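Local coordinates for protein TonB-dependent siderophore receptor (Pseudomonas aeruginosa 39016, PDB 5NEC) that probably takes up ferric siderophores, and drugs conjugated to them, across the outer membrane in a TonB-dependent manner, at residues Ser151-Gly163 with Leu176-Arg190. Numbering follows the deposited sequence.
Sequences SKQAKAGNFIDGG and LDLNQEFLDGNAAFR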
loop_
_atom_site.group_PDB
_atom_site.type_symbol
_atom_site.label_atom_id
_atom_site.label_comp_id
_atom_site.label_asym_id
_atom_site.label_seq_id
_atom_site.Cartn_x
_atom_site.Cartn_y
_atom_site.Cartn_z
ATOM N N SER A 151 1.404 8.585 -10.469
ATOM C CA SER A 151 2.784 9.080 -10.627
ATOM C C SER A 151 2.844 10.553 -10.947
ATOM O O SER A 151 2.012 11.060 -11.693
ATOM C CB SER A 151 3.488 8.403 -11.797
ATOM O OG SER A 151 3.679 7.039 -11.560
ATOM N N LYS A 152 3.862 11.225 -10.429
ATOM C CA LYS A 152 4.245 12.546 -10.923
ATOM C C LYS A 152 4.711 12.400 -12.377
ATOM O O LYS A 152 5.546 11.551 -12.656
ATOM C CB LYS A 152 5.379 13.112 -10.085
ATOM C CG LYS A 152 4.954 13.517 -8.695
ATOM C CD LYS A 152 6.187 13.887 -7.899
ATOM C CE LYS A 152 5.857 14.170 -6.454
ATOM N NZ LYS A 152 7.098 14.694 -5.822
ATOM N N GLN A 153 4.129 13.191 -13.282
ATOM C CA GLN A 153 4.499 13.225 -14.706
ATOM C C GLN A 153 5.001 14.620 -15.059
ATOM O O GLN A 153 4.621 15.612 -14.422
ATOM C CB GLN A 153 3.291 12.909 -15.619
ATOM C CG GLN A 153 2.738 11.493 -15.535
ATOM C CD GLN A 153 3.710 10.414 -16.024
ATOM O OE1 GLN A 153 4.519 10.639 -16.928
ATOM N NE2 GLN A 153 3.633 9.241 -15.418
ATOM N N ALA A 154 5.846 14.686 -16.087
ATOM C CA ALA A 154 6.240 15.968 -16.673
ATOM C C ALA A 154 5.003 16.611 -17.258
ATOM O O ALA A 154 4.153 15.921 -17.832
ATOM C CB ALA A 154 7.306 15.785 -17.740
ATOM N N LYS A 155 4.896 17.918 -17.059
ATOM C CA LYS A 155 3.686 18.667 -17.384
ATOM C C LYS A 155 4.047 20.124 -17.670
ATOM O O LYS A 155 5.236 20.491 -17.617
ATOM C CB LYS A 155 2.704 18.571 -16.225
ATOM C CG LYS A 155 3.225 19.153 -14.918
ATOM C CD LYS A 155 2.282 18.873 -13.757
ATOM C CE LYS A 155 2.773 19.553 -12.484
ATOM N NZ LYS A 155 1.763 19.488 -11.395
ATOM N N ALA A 156 3.043 20.948 -17.977
ATOM C CA ALA A 156 3.275 22.385 -18.182
ATOM C C ALA A 156 3.690 23.056 -16.876
ATOM O O ALA A 156 3.283 22.622 -15.800
ATOM C CB ALA A 156 2.031 23.050 -18.741
ATOM N N GLY A 157 4.503 24.100 -16.975
ATOM C CA GLY A 157 5.051 24.798 -15.804
ATOM C C GLY A 157 6.562 24.657 -15.733
ATOM O O GLY A 157 7.137 23.740 -16.325
ATOM N N ASN A 158 7.209 25.591 -15.048
ATOM C CA ASN A 158 8.626 25.486 -14.743
ATOM C C ASN A 158 8.773 25.607 -13.228
ATOM O O ASN A 158 8.373 26.628 -12.648
ATOM C CB ASN A 158 9.431 26.565 -15.457
ATOM C CG ASN A 158 9.493 26.345 -16.952
ATOM O OD1 ASN A 158 10.265 25.525 -17.437
ATOM N ND2 ASN A 158 8.675 27.076 -17.693
ATOM N N PHE A 159 9.300 24.556 -12.593
ATOM C CA PHE A 159 9.589 24.593 -11.168
ATOM C C PHE A 159 10.775 23.723 -10.783
ATOM O O PHE A 159 11.145 22.802 -11.491
ATOM C CB PHE A 159 8.341 24.247 -10.321
ATOM C CG PHE A 159 7.763 22.866 -10.566
ATOM C CD1 PHE A 159 8.295 21.742 -9.928
ATOM C CD2 PHE A 159 6.659 22.693 -11.395
ATOM C CE1 PHE A 159 7.753 20.475 -10.139
ATOM C CE2 PHE A 159 6.120 21.432 -11.612
ATOM C CZ PHE A 159 6.671 20.317 -10.986
ATOM N N ILE A 160 11.376 24.063 -9.656
ATOM C CA ILE A 160 12.442 23.287 -9.049
ATOM C C ILE A 160 12.043 23.210 -7.589
ATOM O O ILE A 160 11.934 24.248 -6.939
ATOM C CB ILE A 160 13.824 23.963 -9.206
ATOM C CG1 ILE A 160 14.042 24.422 -10.658
ATOM C CG2 ILE A 160 14.932 23.004 -8.784
ATOM C CD1 ILE A 160 15.407 25.042 -10.943
ATOM N N ASP A 161 11.752 22.001 -7.106
ATOM C CA ASP A 161 11.451 21.755 -5.682
ATOM C C ASP A 161 12.493 20.832 -5.090
ATOM O O ASP A 161 13.128 20.062 -5.792
ATOM C CB ASP A 161 10.066 21.129 -5.476
ATOM C CG ASP A 161 8.935 22.017 -5.964
ATOM O OD1 ASP A 161 9.204 23.116 -6.523
ATOM O OD2 ASP A 161 7.762 21.612 -5.769
ATOM N N GLY A 162 12.663 20.914 -3.789
ATOM C CA GLY A 162 13.662 20.103 -3.144
ATOM C C GLY A 162 13.506 20.185 -1.659
ATOM O O GLY A 162 12.955 21.160 -1.149
ATOM N N GLY A 163 13.971 19.140 -0.971
ATOM C CA GLY A 163 13.895 19.092 0.476
ATOM C C GLY A 163 14.950 18.216 1.107
ATOM O O GLY A 163 15.461 17.286 0.484
ATOM N N LEU A 176 14.566 15.915 -4.770
ATOM C CA LEU A 176 14.655 16.950 -5.776
ATOM C C LEU A 176 13.574 16.639 -6.799
ATOM O O LEU A 176 13.421 15.494 -7.178
ATOM C CB LEU A 176 16.056 16.955 -6.390
ATOM C CG LEU A 176 16.481 18.220 -7.164
ATOM C CD1 LEU A 176 17.986 18.456 -7.098
ATOM C CD2 LEU A 176 16.013 18.167 -8.613
ATOM N N ASP A 177 12.805 17.652 -7.193
ATOM C CA ASP A 177 11.670 17.505 -8.130
ATOM C C ASP A 177 11.708 18.712 -9.087
ATOM O O ASP A 177 11.202 19.792 -8.779
ATOM C CB ASP A 177 10.335 17.404 -7.362
ATOM C CG ASP A 177 9.119 17.099 -8.266
ATOM O OD1 ASP A 177 9.266 16.771 -9.468
ATOM O OD2 ASP A 177 7.971 17.181 -7.757
ATOM N N LEU A 178 12.346 18.493 -10.237
ATOM C CA LEU A 178 12.602 19.511 -11.257
ATOM C C LEU A 178 11.733 19.259 -12.481
ATOM O O LEU A 178 11.746 18.152 -12.982
ATOM C CB LEU A 178 14.072 19.427 -11.652
ATOM C CG LEU A 178 14.527 20.317 -12.802
ATOM C CD1 LEU A 178 15.876 20.918 -12.481
ATOM C CD2 LEU A 178 14.567 19.570 -14.133
ATOM N N ASN A 179 11.015 20.283 -12.960
ATOM C CA ASN A 179 10.143 20.194 -14.150
ATOM C C ASN A 179 10.362 21.418 -15.064
ATOM O O ASN A 179 10.085 22.544 -14.666
ATOM C CB ASN A 179 8.669 20.070 -13.723
ATOM C CG ASN A 179 7.720 19.856 -14.907
ATOM O OD1 ASN A 179 7.266 18.735 -15.175
ATOM N ND2 ASN A 179 7.407 20.943 -15.620
ATOM N N GLN A 180 10.836 21.184 -16.291
ATOM C CA GLN A 180 11.234 22.245 -17.233
ATOM C C GLN A 180 10.567 22.076 -18.595
ATOM O O GLN A 180 10.672 21.019 -19.205
ATOM C CB GLN A 180 12.748 22.197 -17.439
ATOM C CG GLN A 180 13.404 23.500 -17.878
ATOM C CD GLN A 180 14.256 24.133 -16.785
ATOM O OE1 GLN A 180 15.033 23.457 -16.095
ATOM N NE2 GLN A 180 14.124 25.440 -16.629
ATOM N N GLU A 181 9.897 23.123 -19.083
ATOM C CA GLU A 181 9.402 23.131 -20.471
ATOM C C GLU A 181 10.552 23.243 -21.476
ATOM O O GLU A 181 11.606 23.802 -21.171
ATOM C CB GLU A 181 8.409 24.260 -20.697
ATOM C CG GLU A 181 7.092 24.077 -19.961
ATOM C CD GLU A 181 6.054 25.156 -20.289
ATOM O OE1 GLU A 181 6.366 26.105 -21.040
ATOM O OE2 GLU A 181 4.908 25.059 -19.775
ATOM N N PHE A 182 10.349 22.662 -22.651
ATOM C CA PHE A 182 11.237 22.849 -23.804
ATOM C C PHE A 182 10.423 22.678 -25.108
ATOM O O PHE A 182 9.197 22.502 -25.048
ATOM C CB PHE A 182 12.475 21.937 -23.713
ATOM C CG PHE A 182 12.185 20.459 -23.900
ATOM C CD1 PHE A 182 11.561 19.712 -22.905
ATOM C CD2 PHE A 182 12.565 19.803 -25.070
ATOM C CE1 PHE A 182 11.308 18.357 -23.093
ATOM C CE2 PHE A 182 12.305 18.453 -25.255
ATOM C CZ PHE A 182 11.682 17.733 -24.265
ATOM N N LEU A 183 11.084 22.766 -26.269
ATOM C CA LEU A 183 10.402 22.916 -27.576
ATOM C C LEU A 183 9.322 24.006 -27.527
ATOM O O LEU A 183 8.189 23.793 -27.974
ATOM C CB LEU A 183 9.783 21.590 -28.049
ATOM C CG LEU A 183 10.723 20.387 -28.135
ATOM C CD1 LEU A 183 9.935 19.137 -28.478
ATOM C CD2 LEU A 183 11.864 20.597 -29.131
ATOM N N ASP A 184 9.685 25.162 -26.956
ATOM C CA ASP A 184 8.786 26.321 -26.809
ATOM C C ASP A 184 7.449 25.989 -26.149
ATOM O O ASP A 184 6.397 26.392 -26.630
ATOM C CB ASP A 184 8.545 26.983 -28.174
ATOM C CG ASP A 184 9.830 27.457 -28.828
ATOM O OD1 ASP A 184 10.560 28.244 -28.182
ATOM O OD2 ASP A 184 10.105 27.046 -29.983
ATOM N N GLY A 185 7.486 25.233 -25.057
ATOM C CA GLY A 185 6.266 24.882 -24.317
ATOM C C GLY A 185 5.407 23.754 -24.881
ATOM O O GLY A 185 4.365 23.441 -24.304
ATOM N N ASN A 186 5.819 23.127 -25.984
ATOM C CA ASN A 186 5.116 21.919 -26.477
ATOM C C ASN A 186 5.521 20.627 -25.750
ATOM O O ASN A 186 4.805 19.635 -25.852
ATOM C CB ASN A 186 5.323 21.738 -27.972
ATOM C CG ASN A 186 4.787 22.896 -28.758
ATOM O OD1 ASN A 186 5.513 23.498 -29.541
ATOM N ND2 ASN A 186 3.524 23.251 -28.524
ATOM N N ALA A 187 6.647 20.646 -25.040
ATOM C CA ALA A 187 7.132 19.484 -24.316
ATOM C C ALA A 187 7.689 19.864 -22.945
ATOM O O ALA A 187 7.912 21.039 -22.657
ATOM C CB ALA A 187 8.197 18.765 -25.136
ATOM N N ALA A 188 7.902 18.857 -22.105
ATOM C CA ALA A 188 8.452 19.074 -20.761
ATOM C C ALA A 188 9.243 17.862 -20.286
ATOM O O ALA A 188 8.959 16.739 -20.676
ATOM C CB ALA A 188 7.342 19.411 -19.777
ATOM N N PHE A 189 10.261 18.124 -19.481
ATOM C CA PHE A 189 11.114 17.120 -18.881
ATOM C C PHE A 189 10.940 17.263 -17.376
ATOM O O PHE A 189 10.913 18.383 -16.857
ATOM C CB PHE A 189 12.569 17.383 -19.270
ATOM C CG PHE A 189 13.570 16.557 -18.510
ATOM C CD1 PHE A 189 13.647 15.170 -18.695
ATOM C CD2 PHE A 189 14.465 17.162 -17.611
ATOM C CE1 PHE A 189 14.590 14.401 -17.995
ATOM C CE2 PHE A 189 15.415 16.394 -16.914
ATOM C CZ PHE A 189 15.477 15.015 -17.111
ATOM N N ARG A 190 10.816 16.137 -16.680
ATOM C CA ARG A 190 10.745 16.136 -15.224
ATOM C C ARG A 190 11.690 15.099 -14.655
ATOM O O ARG A 190 11.788 13.994 -15.187
ATOM C CB ARG A 190 9.317 15.872 -14.762
ATOM C CG ARG A 190 9.103 16.045 -13.272
ATOM C CD ARG A 190 7.621 16.052 -12.945
ATOM N NE ARG A 190 7.366 16.426 -11.556
ATOM C CZ ARG A 190 6.155 16.593 -11.030
ATOM N NH1 ARG A 190 5.053 16.420 -11.766
ATOM N NH2 ARG A 190 6.040 16.929 -9.750
#
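Asp177 OD2 is gripped from two directions: Lys152 NZ, which also hydrogen-bonds to Phe122 O, reaches it at 3.3 Å from above the carboxylate plane, and Arg190 NH2 meets its syn lone pair at 2.8 Å. Arg190 NE takes Asp177 OD1 in the same side-on clasp, which keeps the carboxylate oxygens in the guanidinium plane, edge to edge. Two positive groups sharing one acid would probably keep it ionised. Gln153 O lies in the guanidinium plane, 2.8 Å from Arg190 NH1, which approaches from above the carbonyl plane. Lys152 CB lies over the centre of one guanidinium face and Phe159 CZ over the rim of the other, ring and guanidinium nearly perpendicular (85°).

The same ring lays its face on Asn179 CB in a CH-pi contact. With CG anti to the backbone N (chi1 -175°), the Asn179 amide reaches the loop: OD1 accepts Lys155 N on a lone pair at 3.1 Å, and ND2 donates to Lys155 O at 3.0 Å.

The Phe159–Asn179 and Asp161–Asp177 hydrogen-bonded pairs then begin the first barrel hairpin. The linker from plug strand 146-151 to barrel strand 159-167 is thus fastened to strands 172-182 and 187-200, consistent with the barrel's inner side, while strand 724-733 flanks 159-167 and closes the barrel.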